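Local atomic coordinates of lasso peptide isopeptidase AtxE2 (Asticcacaulis excentricus, PDB entry 5TXE), a protein that hydrolyses the isopeptide bond of the lasso peptides astexin-2 and astexin-3, turning the threaded substrates into linear peptides. Residues 61-64 / 69-72. The protein carries 1 engineered substitution. Residues are numbered along the deposited sequence; the frame is centred on the assembly and turned at random.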
loop_
_atom_site.group_PDB
_atom_site.type_symbol
_atom_site.label_atom_id
_atom_site.label_comp_id
_atom_site.label_asym_id
_atom_site.label_seq_id
_atom_site.Cartn_x
_atom_site.Cartn_y
_atom_site.Cartn_z
ATOM N N LEU A 61 4.639 15.027 -3.074
ATOM C CA LEU A 61 5.341 16.132 -3.710
ATOM C C LEU A 61 4.892 17.438 -3.122
ATOM O O LEU A 61 3.817 17.493 -2.499
ATOM C CB LEU A 61 5.138 16.100 -5.205
ATOM C CG LEU A 61 3.726 16.301 -5.734
ATOM C CD1 LEU A 61 3.367 17.775 -5.845
ATOM C CD2 LEU A 61 3.629 15.669 -7.098
ATOM N N SER A 62 5.727 18.469 -3.283
ATOM C CA SER A 62 5.394 19.769 -2.833
ATOM C C SER A 62 5.825 20.827 -3.824
ATOM O O SER A 62 6.961 20.829 -4.283
ATOM C CB SER A 62 6.143 19.970 -1.557
ATOM O OG SER A 62 5.811 21.209 -0.954
ATOM N N LEU A 63 4.927 21.726 -4.182
ATOM C CA LEU A 63 5.270 22.838 -5.107
ATOM C C LEU A 63 5.847 23.979 -4.343
ATOM O O LEU A 63 5.416 24.277 -3.228
ATOM C CB LEU A 63 4.060 23.371 -5.819
ATOM C CG LEU A 63 3.441 22.371 -6.766
ATOM C CD1 LEU A 63 2.182 22.963 -7.378
ATOM C CD2 LEU A 63 4.401 22.017 -7.872
ATOM N N SER A 64 6.823 24.636 -4.941
ATOM C CA SER A 64 7.344 25.864 -4.337
ATOM C C SER A 64 6.208 26.934 -4.189
ATOM O O SER A 64 5.207 26.875 -4.920
ATOM C CB SER A 64 8.501 26.400 -5.183
ATOM O OG SER A 64 8.084 26.785 -6.483
ATOM N N TYR A 69 8.689 25.302 -9.086
ATOM C CA TYR A 69 9.477 24.098 -8.812
ATOM C C TYR A 69 8.648 23.061 -8.061
ATOM O O TYR A 69 7.715 23.401 -7.336
ATOM C CB TYR A 69 10.764 24.453 -8.037
ATOM C CG TYR A 69 11.674 25.306 -8.857
ATOM C CD1 TYR A 69 12.562 24.733 -9.760
ATOM C CD2 TYR A 69 11.618 26.720 -8.779
ATOM C CE1 TYR A 69 13.388 25.529 -10.547
ATOM C CE2 TYR A 69 12.438 27.519 -9.575
ATOM C CZ TYR A 69 13.307 26.915 -10.465
ATOM O OH TYR A 69 14.130 27.688 -11.261
ATOM N N VAL A 70 8.965 21.793 -8.279
ATOM C CA VAL A 70 8.366 20.719 -7.505
ATOM C C VAL A 70 9.485 19.931 -6.827
ATOM O O VAL A 70 10.491 19.615 -7.445
ATOM C CB VAL A 70 7.484 19.805 -8.358
ATOM C CG1 VAL A 70 8.229 19.163 -9.502
ATOM C CG2 VAL A 70 6.821 18.749 -7.480
ATOM N N ALA A 71 9.298 19.646 -5.550
ATOM C CA ALA A 71 10.243 18.882 -4.754
ATOM C C ALA A 71 9.593 17.559 -4.314
ATOM O O ALA A 71 8.396 17.508 -3.977
ATOM C CB ALA A 71 10.653 19.686 -3.529
ATOM N N PHE A 72 10.393 16.499 -4.323
ATOM C CA PHE A 72 9.915 15.158 -4.039
ATOM C C PHE A 72 11.112 14.240 -3.812
ATOM O O PHE A 72 12.208 14.551 -4.272
ATOM C CB PHE A 72 9.097 14.633 -5.218
ATOM C CG PHE A 72 9.827 14.672 -6.544
ATOM C CD1 PHE A 72 9.956 15.841 -7.233
ATOM C CD2 PHE A 72 10.398 13.537 -7.075
ATOM C CE1 PHE A 72 10.615 15.873 -8.457
ATOM C CE2 PHE A 72 11.082 13.559 -8.268
ATOM C CZ PHE A 72 11.188 14.735 -8.975
#
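Ser-62 and Ala-71 face each other as an antiparallel hydrogen-bonded pair, Ser-62 N giving to Ala-71 O at 2.9 Å and Ala-71 N returning a nearly straight bond (172°) to Ser-62 O. That second carbonyl also accepts from Trp-134 NE1. One step on, Leu-63 and Val-70 form a non-hydrogen-bonded pair with CA atoms 4.5 Å apart, and Ser-64 N then reaches Tyr-69 O at 2.8 Å. The ladder's last rung comes from a side chain: chi1 of 64° tucks the hydroxyl of Ser-64 between its own N and carbonyl carbon, where OG accepts from Tyr-69 N at 3.1 Å and also bonds Asp-66 OD1 in the connecting turn. Replacing Ser-64 by alanine removes OG, which is likely to leave Tyr-69 N and Asp-66 OD1 without this partner and the turn less firmly held. On the face shared by Leu-61, Leu-63 and Val-70, the valine touches both leucines across the strands: its CG2 meets Leu-61 CB at 3.9 Å, while Leu-63 CD2 lies 3.8 Å from its CB. On the other face, Ala-71 packs against Pro-132 and Trp-134. Strand 69-78 pairs on its far side with strand 83-92, so the contact is a beta hairpin within an antiparallel sheet, consistent with a blade of the beta-propeller domain found in prolyl oligopeptidase relatives.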